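PDB 1Y9Z: alkaline serine protease from Pseudoalteromonas sp., which probably hydrolyses peptide bonds in proteins, as a cold-adapted, subtilisin-like serine endopeptidase from an Antarctic bacterium. Local coordinates for residues Arg24-Ile29 and Gly71-Ile76; Ala123-Met128 and Leu381-His386; His94-Phe99 and Ile114-Asn119; Asn63-His68 and Thr368-Pro373. All coordinates share one frame; numbering follows the deposited sequence.

Contact 1. Residues Arg24-Ile29 and Gly71-Ile76; sequences RTICII and GTIAAI. With CA (calcium ion), chain C.
Ile26, Ile28 and Ile73 meet through their delta methyls in the buried core of the subtilisin-like alpha/beta domain. Strand 25-30 belongs to the largely parallel central sheet of this fold, and helix 65-74 packs on one face of it. Within 71-76, Ile73 alone touches 24-29. Its CD1 lies 3.7 Å from CD1 of Ile28 and 3.9 Å from CD1 of Ile26. Both strand side chains approach it tip to tip, so one methyl from the helix is met by two from the sheet. The contact is wholly apolar, with no hydrogen bond between the segments.

The two strand residues reach the same methyl by different routes. In Ile26 the CG1 branch is anti to the backbone N (chi1 176°). In Ile28 it lies beside the backbone N instead, anti to the carbonyl carbon (chi1 -55°). Ile26 and Ile28 are two apart on the strand and point to the same face. Cys27 between them points to the other face, where its sulfur forms the disulfide with Cys117.

Further residues pack on the three isoleucines. Thr127 of the neighbouring strand touches all three. Pro373 of helix 368-385 packs on Ile73, and Thr380 of the same helix packs on Ile26. Ala75 N bonds to Gly71 O, and the chain then runs to a calcium site shared with Glu2, Asp39, Asn78, Glu80 and Val82. Ile76 contributes its backbone carbonyl there, with O 2.3 Å from the calcium ion.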
loop_
_atom_site.group_PDB
_atom_site.type_symbol
_atom_site.label_atom_id
_atom_site.label_comp_id
_atom_site.label_asym_id
_atom_site.label_seq_id
_atom_site.Cartn_x
_atom_site.Cartn_y
_atom_site.Cartn_z
ATOM N N ARG A 24 -7.784 -6.593 21.500
ATOM C CA ARG A 24 -6.667 -7.078 20.688
ATOM C C ARG A 24 -5.508 -6.080 20.699
ATOM O O ARG A 24 -5.696 -4.884 20.928
ATOM C CB ARG A 24 -7.089 -7.263 19.221
ATOM C CG ARG A 24 -8.207 -8.260 18.943
ATOM C CD ARG A 24 -7.786 -9.693 19.220
ATOM N NE ARG A 24 -7.800 -9.995 20.646
ATOM C CZ ARG A 24 -7.328 -11.117 21.176
ATOM N NH1 ARG A 24 -7.385 -11.308 22.487
ATOM N NH2 ARG A 24 -6.793 -12.050 20.398
ATOM N N THR A 25 -4.307 -6.587 20.451
ATOM C CA THR A 25 -3.124 -5.741 20.374
ATOM C C THR A 25 -2.319 -6.167 19.155
ATOM O O THR A 25 -1.985 -7.345 19.005
ATOM C CB THR A 25 -2.221 -5.862 21.621
ATOM O OG1 THR A 25 -2.914 -5.356 22.768
ATOM C CG2 THR A 25 -0.939 -5.056 21.428
ATOM N N ILE A 26 -2.040 -5.217 18.271
ATOM C CA ILE A 26 -1.249 -5.506 17.083
ATOM C C ILE A 26 0.071 -4.756 17.199
ATOM O O ILE A 26 0.096 -3.566 17.510
ATOM C CB ILE A 26 -1.986 -5.099 15.776
ATOM C CG1 ILE A 26 -1.065 -5.327 14.574
ATOM C CG2 ILE A 26 -2.442 -3.646 15.843
ATOM C CD1 ILE A 26 -1.771 -5.297 13.237
ATOM N N CYS A 27 1.169 -5.470 16.975
ATOM C CA CYS A 27 2.498 -4.882 17.059
ATOM C C CYS A 27 3.085 -4.721 15.676
ATOM O O CYS A 27 3.145 -5.678 14.901
ATOM C CB CYS A 27 3.409 -5.774 17.887
ATOM S SG CYS A 27 5.016 -5.071 18.383
ATOM N N ILE A 28 3.519 -3.503 15.380
ATOM C CA ILE A 28 4.109 -3.182 14.092
ATOM C C ILE A 28 5.627 -3.094 14.224
ATOM O O ILE A 28 6.155 -2.177 14.858
ATOM C CB ILE A 28 3.587 -1.829 13.564
ATOM C CG1 ILE A 28 2.058 -1.834 13.522
ATOM C CG2 ILE A 28 4.142 -1.568 12.177
ATOM C CD1 ILE A 28 1.449 -0.476 13.202
ATOM N N ILE A 29 6.324 -4.070 13.647
ATOM C CA ILE A 29 7.785 -4.078 13.662
ATOM C C ILE A 29 8.152 -3.408 12.347
ATOM O O ILE A 29 7.970 -3.983 11.271
ATOM C CB ILE A 29 8.334 -5.519 13.711
ATOM C CG1 ILE A 29 7.889 -6.192 15.013
ATOM C CG2 ILE A 29 9.852 -5.509 13.595
ATOM C CD1 ILE A 29 8.413 -7.610 15.193
ATOM N N GLY A 71 -0.654 3.699 9.115
ATOM C CA GLY A 71 -1.832 4.388 8.617
ATOM C C GLY A 71 -2.820 3.434 7.966
ATOM O O GLY A 71 -4.034 3.613 8.069
ATOM N N THR A 72 -2.311 2.412 7.284
ATOM C CA THR A 72 -3.193 1.445 6.640
ATOM C C THR A 72 -3.963 0.652 7.697
ATOM O O THR A 72 -5.130 0.300 7.504
ATOM C CB THR A 72 -2.386 0.484 5.744
ATOM O OG1 THR A 72 -1.830 1.218 4.649
ATOM C CG2 THR A 72 -3.278 -0.626 5.203
ATOM N N ILE A 73 -3.305 0.393 8.821
ATOM C CA ILE A 73 -3.906 -0.350 9.922
ATOM C C ILE A 73 -4.861 0.487 10.767
ATOM O O ILE A 73 -5.937 0.014 11.148
ATOM C CB ILE A 73 -2.813 -0.913 10.866
ATOM C CG1 ILE A 73 -2.006 -1.989 10.139
ATOM C CG2 ILE A 73 -3.445 -1.479 12.135
ATOM C CD1 ILE A 73 -0.744 -2.410 10.868
ATOM N N ALA A 74 -4.485 1.732 11.050
ATOM C CA ALA A 74 -5.313 2.546 11.924
ATOM C C ALA A 74 -5.336 4.061 11.748
ATOM O O ALA A 74 -5.445 4.783 12.740
ATOM C CB ALA A 74 -4.963 2.215 13.374
ATOM N N ALA A 75 -5.230 4.562 10.522
ATOM C CA ALA A 75 -5.317 6.012 10.341
ATOM C C ALA A 75 -6.674 6.387 10.948
ATOM O O ALA A 75 -7.686 5.737 10.680
ATOM C CB ALA A 75 -5.268 6.380 8.866
ATOM N N ILE A 76 -6.685 7.434 11.765
ATOM C CA ILE A 76 -7.888 7.855 12.474
ATOM C C ILE A 76 -9.001 8.494 11.653
ATOM O O ILE A 76 -8.749 9.308 10.769
ATOM C CB ILE A 76 -7.500 8.810 13.615
ATOM C CG1 ILE A 76 -6.529 8.099 14.561
ATOM C CG2 ILE A 76 -8.740 9.264 14.379
ATOM C CD1 ILE A 76 -5.937 8.995 15.621
HETATM CA CA CA C . -8.347 10.686 8.987
#

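Contact 2. Residues Ala123-Met128 and Leu381-His386; sequences ANVVTM and LVWSYH
Asn124 comes first along the strand side and meets the six-membered ring of Trp383 with both backbone and side chain. Its carbonyl O lies 3.3 Å from CZ3 of Trp383, at the ring edge and near the ring plane. Asn124 CB is 3.9 Å from the same CZ3. The amide end of Asn124 is engaged with another residue: OD1 accepts a hydrogen bond from the backbone N of Thr25. Trp383 is held from several sides. NE1 donates to Cys389 O, Leu152 of the next strand touches the side chain, and Arg24 makes a cation-pi contact with the indole. One residue further on, Ser384 OG donates to Leu381 O at 2.6 Å, within the helix's last turns.

Val125 follows. Its CG2 sits 3.7 Å from CE3 of Trp383, again at the edge of the indole. CG2 is anti to the carbonyl carbon, with CG1 anti to the backbone N (chi1 179°). Val125 and Trp383 run alongside one another, pointing opposite ways. Here strand 125-128 of the central sheet of the subtilisin-like fold meets the C-terminal part of helix 368-385, whose first turn carries the serine modified by the inhibitor.

Thr127 OG1 also hydrogen-bonds to OG of Ser376 in the same helix.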
loop_
_atom_site.group_PDB
_atom_site.type_symbol
_atom_site.label_atom_id
_atom_site.label_comp_id
_atom_site.label_asym_id
_atom_site.label_seq_id
_atom_site.Cartn_x
_atom_site.Cartn_y
_atom_site.Cartn_z
ATOM N N ALA A 123 1.301 -8.285 22.486
ATOM C CA ALA A 123 0.758 -8.481 21.148
ATOM C C ALA A 123 0.068 -9.814 20.881
ATOM O O ALA A 123 0.529 -10.869 21.317
ATOM C CB ALA A 123 1.866 -8.273 20.118
ATOM N N ASN A 124 -1.045 -9.747 20.153
ATOM C CA ASN A 124 -1.791 -10.936 19.748
ATOM C C ASN A 124 -1.429 -11.153 18.284
ATOM O O ASN A 124 -1.379 -12.281 17.798
ATOM C CB ASN A 124 -3.299 -10.707 19.845
ATOM C CG ASN A 124 -3.751 -10.372 21.245
ATOM O OD1 ASN A 124 -4.284 -9.291 21.492
ATOM N ND2 ASN A 124 -3.546 -11.299 22.173
ATOM N N VAL A 125 -1.193 -10.042 17.590
ATOM C CA VAL A 125 -0.828 -10.054 16.181
ATOM C C VAL A 125 0.475 -9.286 16.005
ATOM O O VAL A 125 0.648 -8.206 16.571
ATOM C CB VAL A 125 -1.910 -9.364 15.309
ATOM C CG1 VAL A 125 -1.490 -9.381 13.842
ATOM C CG2 VAL A 125 -3.254 -10.055 15.492
ATOM N N VAL A 126 1.400 -9.860 15.244
ATOM C CA VAL A 126 2.670 -9.205 14.966
ATOM C C VAL A 126 2.758 -9.089 13.453
ATOM O O VAL A 126 2.760 -10.099 12.740
ATOM C CB VAL A 126 3.866 -10.014 15.507
ATOM C CG1 VAL A 126 5.171 -9.337 15.116
ATOM C CG2 VAL A 126 3.771 -10.120 17.028
ATOM N N THR A 127 2.808 -7.855 12.963
ATOM C CA THR A 127 2.860 -7.611 11.533
ATOM C C THR A 127 4.247 -7.109 11.131
ATOM O O THR A 127 4.795 -6.177 11.731
ATOM C CB THR A 127 1.729 -6.626 11.127
ATOM O OG1 THR A 127 1.641 -6.545 9.702
ATOM C CG2 THR A 127 1.968 -5.244 11.717
ATOM N N MET A 128 4.812 -7.751 10.115
ATOM C CA MET A 128 6.158 -7.440 9.659
ATOM C C MET A 128 6.258 -7.175 8.162
ATOM O O MET A 128 6.346 -8.103 7.354
ATOM C CB MET A 128 7.081 -8.597 10.058
ATOM C CG MET A 128 7.043 -8.876 11.558
ATOM S SD MET A 128 7.784 -10.437 12.095
ATOM C CE MET A 128 6.457 -11.577 11.747
ATOM N N LEU A 381 -9.031 -6.979 13.364
ATOM C CA LEU A 381 -10.432 -6.566 13.398
ATOM C C LEU A 381 -11.365 -7.768 13.534
ATOM O O LEU A 381 -12.250 -7.790 14.390
ATOM C CB LEU A 381 -10.776 -5.784 12.129
ATOM C CG LEU A 381 -12.243 -5.392 11.913
ATOM C CD1 LEU A 381 -12.749 -4.543 13.078
ATOM C CD2 LEU A 381 -12.360 -4.626 10.603
ATOM N N VAL A 382 -11.162 -8.768 12.686
ATOM C CA VAL A 382 -11.983 -9.968 12.714
ATOM C C VAL A 382 -11.815 -10.709 14.036
ATOM O O VAL A 382 -12.789 -11.165 14.633
ATOM C CB VAL A 382 -11.617 -10.907 11.543
ATOM C CG1 VAL A 382 -12.332 -12.240 11.694
ATOM C CG2 VAL A 382 -11.997 -10.253 10.224
ATOM N N TRP A 383 -10.575 -10.816 14.500
ATOM C CA TRP A 383 -10.287 -11.511 15.746
ATOM C C TRP A 383 -10.965 -10.843 16.944
ATOM O O TRP A 383 -11.327 -11.517 17.908
ATOM C CB TRP A 383 -8.775 -11.557 15.974
ATOM C CG TRP A 383 -8.299 -12.668 16.867
ATOM C CD1 TRP A 383 -9.065 -13.533 17.601
ATOM C CD2 TRP A 383 -6.937 -13.031 17.114
ATOM N NE1 TRP A 383 -8.260 -14.414 18.287
ATOM C CE2 TRP A 383 -6.949 -14.127 18.005
ATOM C CE3 TRP A 383 -5.704 -12.535 16.666
ATOM C CZ2 TRP A 383 -5.774 -14.739 18.459
ATOM C CZ3 TRP A 383 -4.536 -13.144 17.117
ATOM C CH2 TRP A 383 -4.581 -14.233 18.006
ATOM N N SER A 384 -11.141 -9.525 16.888
ATOM C CA SER A 384 -11.764 -8.809 18.000
ATOM C C SER A 384 -13.203 -9.256 18.250
ATOM O O SER A 384 -13.722 -9.089 19.355
ATOM C CB SER A 384 -11.723 -7.292 17.772
ATOM O OG SER A 384 -12.644 -6.874 16.781
ATOM N N TYR A 385 -13.846 -9.818 17.229
ATOM C CA TYR A 385 -15.219 -10.298 17.373
ATOM C C TYR A 385 -15.233 -11.662 18.056
ATOM O O TYR A 385 -16.249 -12.074 18.621
ATOM C CB TYR A 385 -15.911 -10.436 16.014
ATOM C CG TYR A 385 -16.405 -9.148 15.387
ATOM C CD1 TYR A 385 -15.554 -8.333 14.640
ATOM C CD2 TYR A 385 -17.743 -8.767 15.502
ATOM C CE1 TYR A 385 -16.025 -7.178 14.013
ATOM C CE2 TYR A 385 -18.224 -7.614 14.882
ATOM C CZ TYR A 385 -17.364 -6.826 14.138
ATOM O OH TYR A 385 -17.846 -5.699 13.505
ATOM N N HIS A 386 -14.104 -12.363 17.995
ATOM C CA HIS A 386 -13.990 -13.690 18.591
ATOM C C HIS A 386 -12.612 -13.911 19.203
ATOM O O HIS A 386 -11.844 -14.752 18.737
ATOM C CB HIS A 386 -14.251 -14.756 17.525
ATOM C CG HIS A 386 -15.636 -14.713 16.961
ATOM N ND1 HIS A 386 -16.742 -15.121 17.676
ATOM C CD2 HIS A 386 -16.099 -14.285 15.763
ATOM C CE1 HIS A 386 -17.826 -14.949 16.941
ATOM N NE2 HIS A 386 -17.463 -14.442 15.777
#

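Contact 3. Residues His94-Phe99 and Ile114-Asn119; sequences HIVKVF and IDTCVN. With PMS (phenylmethanesulfonic acid), chain H.
Val96 and Cys117 form the tight part of this contact. CG2 of Val96 lies 3.7 Å from SG of Cys117. With chi1 at 175°, CG2 stands anti to the carbonyl carbon and faces the helix. The sulfur is also half of the disulfide to Cys27, so it is fixed against the sheet by a covalent link. No hydrogen bond joins the two segments.

Packing is looser toward Thr116, which is partly exposed. Its CG2 comes only to 4.1 Å from CG2 of Val96, and the two side chains cross obliquely. The hydroxyl of Thr116 turns back to its own helix and bonds to Ala112 O. His94 is nearby without close contact, and its ring nitrogens bond to Thr46 OG1 and Thr48 OG1.

Phe99, at the far end of the strand segment, takes no part in the helix packing. It lines the inhibitor pocket, with CZ 3.6 Å from C4 of the phenylmethanesulfonyl group. Val98 CG2 lies over one face of the Phe99 ring, offset toward its rim.

Strand 92-100 pairs in parallel with strands 25-30 and 44-47 in the central sheet. Helix 110-119 covers it through Cys117 and Thr116, while Ile114 packs on helix 137-148 and on Met128 of strand 125-128.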
loop_
_atom_site.group_PDB
_atom_site.type_symbol
_atom_site.label_atom_id
_atom_site.label_comp_id
_atom_site.label_asym_id
_atom_site.label_seq_id
_atom_site.Cartn_x
_atom_site.Cartn_y
_atom_site.Cartn_z
ATOM N N HIS A 94 1.174 -1.510 19.287
ATOM C CA HIS A 94 2.482 -1.431 19.925
ATOM C C HIS A 94 3.514 -1.299 18.817
ATOM O O HIS A 94 3.469 -2.022 17.820
ATOM C CB HIS A 94 2.783 -2.670 20.768
ATOM C CG HIS A 94 3.908 -2.467 21.735
ATOM N ND1 HIS A 94 3.788 -1.665 22.850
ATOM C CD2 HIS A 94 5.184 -2.918 21.731
ATOM C CE1 HIS A 94 4.943 -1.631 23.491
ATOM N NE2 HIS A 94 5.807 -2.382 22.832
ATOM N N ILE A 95 4.442 -0.371 18.996
ATOM C CA ILE A 95 5.463 -0.112 18.000
ATOM C C ILE A 95 6.862 -0.545 18.420
ATOM O O ILE A 95 7.326 -0.222 19.513
ATOM C CB ILE A 95 5.520 1.404 17.662
ATOM C CG1 ILE A 95 4.126 1.916 17.275
ATOM C CG2 ILE A 95 6.521 1.659 16.543
ATOM C CD1 ILE A 95 3.507 1.227 16.074
ATOM N N VAL A 96 7.520 -1.303 17.549
ATOM C CA VAL A 96 8.898 -1.715 17.781
ATOM C C VAL A 96 9.627 -1.222 16.536
ATOM O O VAL A 96 9.397 -1.711 15.427
ATOM C CB VAL A 96 9.051 -3.244 17.914
ATOM C CG1 VAL A 96 10.530 -3.606 18.030
ATOM C CG2 VAL A 96 8.310 -3.736 19.154
ATOM N N LYS A 97 10.480 -0.221 16.726
ATOM C CA LYS A 97 11.229 0.392 15.635
ATOM C C LYS A 97 12.572 -0.300 15.413
ATOM O O LYS A 97 13.490 -0.165 16.224
ATOM C CB LYS A 97 11.445 1.877 15.953
ATOM C CG LYS A 97 12.143 2.678 14.869
ATOM C CD LYS A 97 12.356 4.107 15.345
ATOM C CE LYS A 97 13.173 4.927 14.370
ATOM N NZ LYS A 97 13.495 6.265 14.950
ATOM N N VAL A 98 12.681 -1.036 14.310
ATOM C CA VAL A 98 13.916 -1.747 13.993
ATOM C C VAL A 98 14.720 -1.067 12.888
ATOM O O VAL A 98 15.889 -1.392 12.679
ATOM C CB VAL A 98 13.632 -3.213 13.570
ATOM C CG1 VAL A 98 12.980 -3.968 14.720
ATOM C CG2 VAL A 98 12.740 -3.241 12.333
ATOM N N PHE A 99 14.099 -0.122 12.185
ATOM C CA PHE A 99 14.775 0.586 11.100
ATOM C C PHE A 99 14.999 2.070 11.336
ATOM O O PHE A 99 14.119 2.774 11.840
ATOM C CB PHE A 99 13.987 0.474 9.789
ATOM C CG PHE A 99 13.853 -0.921 9.260
ATOM C CD1 PHE A 99 12.615 -1.552 9.254
ATOM C CD2 PHE A 99 14.951 -1.593 8.739
ATOM C CE1 PHE A 99 12.471 -2.837 8.732
ATOM C CE2 PHE A 99 14.818 -2.878 8.216
ATOM C CZ PHE A 99 13.575 -3.499 8.213
ATOM N N ILE A 114 10.311 -9.467 18.029
ATOM C CA ILE A 114 9.049 -10.170 18.200
ATOM C C ILE A 114 8.841 -10.457 19.689
ATOM O O ILE A 114 7.738 -10.290 20.205
ATOM C CB ILE A 114 9.035 -11.483 17.388
ATOM C CG1 ILE A 114 9.152 -11.160 15.896
ATOM C CG2 ILE A 114 7.750 -12.255 17.660
ATOM C CD1 ILE A 114 9.324 -12.386 15.009
ATOM N N ASP A 115 9.898 -10.880 20.382
ATOM C CA ASP A 115 9.790 -11.148 21.816
ATOM C C ASP A 115 9.288 -9.893 22.522
ATOM O O ASP A 115 8.432 -9.963 23.401
ATOM C CB ASP A 115 11.146 -11.531 22.426
ATOM C CG ASP A 115 11.639 -12.894 21.979
ATOM O OD1 ASP A 115 10.809 -13.768 21.662
ATOM O OD2 ASP A 115 12.871 -13.097 21.970
ATOM N N THR A 116 9.841 -8.744 22.143
ATOM C CA THR A 116 9.449 -7.471 22.741
ATOM C C THR A 116 7.971 -7.190 22.475
ATOM O O THR A 116 7.234 -6.762 23.363
ATOM C CB THR A 116 10.312 -6.323 22.181
ATOM O OG1 THR A 116 11.678 -6.535 22.565
ATOM C CG2 THR A 116 9.843 -4.976 22.720
ATOM N N CYS A 117 7.543 -7.437 21.244
ATOM C CA CYS A 117 6.151 -7.236 20.872
ATOM C C CYS A 117 5.234 -8.019 21.808
ATOM O O CYS A 117 4.223 -7.506 22.287
ATOM C CB CYS A 117 5.912 -7.743 19.458
ATOM S SG CYS A 117 6.287 -6.629 18.073
ATOM N N VAL A 118 5.598 -9.274 22.050
ATOM C CA VAL A 118 4.810 -10.163 22.895
ATOM C C VAL A 118 4.935 -9.893 24.394
ATOM O O VAL A 118 3.928 -9.726 25.083
ATOM C CB VAL A 118 5.186 -11.640 22.621
ATOM C CG1 VAL A 118 4.437 -12.560 23.573
ATOM C CG2 VAL A 118 4.865 -11.995 21.176
ATOM N N ASN A 119 6.165 -9.846 24.896
ATOM C CA ASN A 119 6.394 -9.629 26.321
ATOM C C ASN A 119 6.131 -8.213 26.808
ATOM O O ASN A 119 5.540 -8.020 27.870
ATOM C CB ASN A 119 7.824 -10.027 26.694
ATOM C CG ASN A 119 8.129 -11.468 26.359
ATOM O OD1 ASN A 119 7.311 -12.358 26.598
ATOM N ND2 ASN A 119 9.313 -11.711 25.811
HETATM C C PMS H . 9.721 -3.922 1.753
HETATM S S PMS H . 8.246 -4.930 2.044
HETATM C C1 PMS H . 10.799 -4.062 2.857
HETATM C C2 PMS H . 11.811 -5.076 2.694
HETATM C C3 PMS H . 12.827 -5.239 3.689
HETATM C C4 PMS H . 12.790 -4.358 4.839
HETATM C C5 PMS H . 11.799 -3.361 5.006
HETATM C C6 PMS H . 10.765 -3.162 4.039
HETATM O O2S PMS H . 8.682 -6.180 2.658
HETATM O O1S PMS H . 7.583 -5.197 0.789
#

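Contact 4. Residues Asn63-His68 and Thr368-Pro373; sequences NAHGTH and TSMATP. With PMS (phenylmethanesulfonic acid), chain H.
His65 and Ser369 touch directly, beside a covalent adduct on the serine. Ser369 OG is bonded to the sulfur of the phenylmethanesulfonyl group at 1.6 Å.

Between the segments the contacts are van der Waals, with no hydrogen bond. NE2 of His65 lies 3.5 Å from CB of Ser369, which sits at the edge of the imidazole and in its plane. C6 of the inhibitor ring lies over one face of the same imidazole. Met370 touches both histidines. Its CE is 3.8 Å from His65 NE2, and its CG is 3.8 Å from CE1 of His68. The methionine chain is bent at chi2 (60°) and chi3, which brings the methyl back toward both rings. Its sulfur is placed obliquely to the His68 ring, 5.1 Å from the centroid.

Hydrogen bonds fix the groups from outside or within one helix. His65 ND1 bonds to Asp30 OD1, and His68 NE2 to Glu363 O. Thr368 O accepts from both N and OG1 of Thr372, which reach it from opposite faces of its plane.

Asp30, His65 and Ser369 correspond to the Asp-His-Ser catalytic triad of subtilases, here trapped as a sulfonylated serine.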
loop_
_atom_site.group_PDB
_atom_site.type_symbol
_atom_site.label_atom_id
_atom_site.label_comp_id
_atom_site.label_asym_id
_atom_site.label_seq_id
_atom_site.Cartn_x
_atom_site.Cartn_y
_atom_site.Cartn_z
ATOM N N ASN A 63 12.246 8.114 6.645
ATOM C CA ASN A 63 12.118 6.808 7.280
ATOM C C ASN A 63 10.638 6.638 7.613
ATOM O O ASN A 63 10.281 6.204 8.704
ATOM C CB ASN A 63 12.974 6.794 8.553
ATOM C CG ASN A 63 13.141 5.409 9.138
ATOM O OD1 ASN A 63 13.266 4.428 8.410
ATOM N ND2 ASN A 63 13.175 5.329 10.463
ATOM N N ALA A 64 9.791 6.968 6.639
ATOM C CA ALA A 64 8.337 6.938 6.797
ATOM C C ALA A 64 7.606 5.622 6.557
ATOM O O ALA A 64 6.385 5.557 6.711
ATOM C CB ALA A 64 7.725 8.011 5.903
ATOM N N HIS A 65 8.335 4.572 6.197
ATOM C CA HIS A 65 7.710 3.285 5.905
ATOM C C HIS A 65 6.745 2.787 6.982
ATOM O O HIS A 65 5.599 2.436 6.682
ATOM C CB HIS A 65 8.799 2.241 5.638
ATOM C CG HIS A 65 8.286 0.958 5.062
ATOM N ND1 HIS A 65 7.934 -0.121 5.843
ATOM C CD2 HIS A 65 8.067 0.584 3.779
ATOM C CE1 HIS A 65 7.522 -1.107 5.066
ATOM N NE2 HIS A 65 7.593 -0.706 3.809
ATOM N N GLY A 66 7.206 2.768 8.229
ATOM C CA GLY A 66 6.374 2.301 9.326
ATOM C C GLY A 66 5.132 3.137 9.550
ATOM O O GLY A 66 4.107 2.632 10.011
ATOM N N THR A 67 5.225 4.422 9.229
ATOM C CA THR A 67 4.101 5.330 9.394
ATOM C C THR A 67 3.049 5.053 8.321
ATOM O O THR A 67 1.848 5.145 8.580
ATOM C CB THR A 67 4.589 6.796 9.333
ATOM O OG1 THR A 67 5.429 7.055 10.467
ATOM C CG2 THR A 67 3.416 7.765 9.348
ATOM N N HIS A 68 3.500 4.699 7.121
ATOM C CA HIS A 68 2.585 4.384 6.030
ATOM C C HIS A 68 1.851 3.088 6.394
ATOM O O HIS A 68 0.628 2.998 6.291
ATOM C CB HIS A 68 3.377 4.228 4.728
ATOM C CG HIS A 68 2.528 4.237 3.495
ATOM N ND1 HIS A 68 1.821 3.134 3.066
ATOM C CD2 HIS A 68 2.265 5.223 2.604
ATOM C CE1 HIS A 68 1.159 3.440 1.964
ATOM N NE2 HIS A 68 1.411 4.702 1.662
ATOM N N THR A 368 4.432 -5.217 -1.260
ATOM C CA THR A 368 3.808 -6.280 -0.492
ATOM C C THR A 368 3.775 -5.787 0.955
ATOM O O THR A 368 3.001 -6.282 1.769
ATOM C CB THR A 368 4.599 -7.615 -0.583
ATOM O OG1 THR A 368 5.983 -7.392 -0.285
ATOM C CG2 THR A 368 4.465 -8.211 -1.972
ATOM N N SER A 369 4.611 -4.792 1.257
ATOM C CA SER A 369 4.670 -4.201 2.593
ATOM C C SER A 369 3.423 -3.367 2.853
ATOM O O SER A 369 3.134 -3.033 3.999
ATOM C CB SER A 369 6.023 -3.570 2.600
ATOM O OG SER A 369 7.157 -4.204 2.916
ATOM N N MET A 370 2.705 -3.017 1.784
ATOM C CA MET A 370 1.471 -2.236 1.880
ATOM C C MET A 370 0.282 -3.192 1.984
ATOM O O MET A 370 -0.722 -2.890 2.629
ATOM C CB MET A 370 1.300 -1.335 0.648
ATOM C CG MET A 370 2.078 -0.017 0.686
ATOM S SD MET A 370 3.878 -0.157 0.831
ATOM C CE MET A 370 4.080 0.033 2.587
ATOM N N ALA A 371 0.393 -4.348 1.336
ATOM C CA ALA A 371 -0.671 -5.344 1.381
ATOM C C ALA A 371 -0.716 -5.967 2.776
ATOM O O ALA A 371 -1.790 -6.230 3.323
ATOM C CB ALA A 371 -0.414 -6.426 0.332
ATOM N N THR A 372 0.462 -6.185 3.351
ATOM C CA THR A 372 0.583 -6.794 4.667
ATOM C C THR A 372 -0.277 -6.138 5.758
ATOM O O THR A 372 -1.024 -6.832 6.444
ATOM C CB THR A 372 2.070 -6.853 5.088
ATOM O OG1 THR A 372 2.776 -7.695 4.163
ATOM C CG2 THR A 372 2.224 -7.434 6.486
ATOM N N PRO A 373 -0.189 -4.805 5.938
ATOM C CA PRO A 373 -1.013 -4.172 6.976
ATOM C C PRO A 373 -2.517 -4.281 6.718
ATOM O O PRO A 373 -3.316 -4.196 7.654
ATOM C CB PRO A 373 -0.509 -2.725 6.997
ATOM C CG PRO A 373 0.046 -2.522 5.623
ATOM C CD PRO A 373 0.749 -3.832 5.357
HETATM C C PMS H . 9.721 -3.922 1.753
HETATM S S PMS H . 8.246 -4.930 2.044
HETATM C C1 PMS H . 10.799 -4.062 2.857
HETATM C C2 PMS H . 11.811 -5.076 2.694
HETATM C C3 PMS H . 12.827 -5.239 3.689
HETATM C C4 PMS H . 12.790 -4.358 4.839
HETATM C C5 PMS H . 11.799 -3.361 5.006
HETATM C C6 PMS H . 10.765 -3.162 4.039
HETATM O O2S PMS H . 8.682 -6.180 2.658
HETATM O O1S PMS H . 7.583 -5.197 0.789
#

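Overall arrangement
Contacts 1, 2 and 3 all reach the central sheet, where strand 25-30 lies between strands 92-100 and 125-128. Contacts 1 and 2 have centres about 10 Å apart and are tied by backbone bonding, with Cys27 N 2.8 Å from Val125 O. The disulfide Cys27-Cys117 joins contact 1 to contact 3. Contact 4 shares helix 65-74 with contact 1 and helix 368-385 with contact 2. Ile73 CG1 packs 3.6 Å from Pro373 CB, linking the isoleucine core to the active-site helices. Contacts 3 and 4 both touch the inhibitor, although their centres are about 15 Å apart. Phe99 O and Asn63 ND2 bond between them.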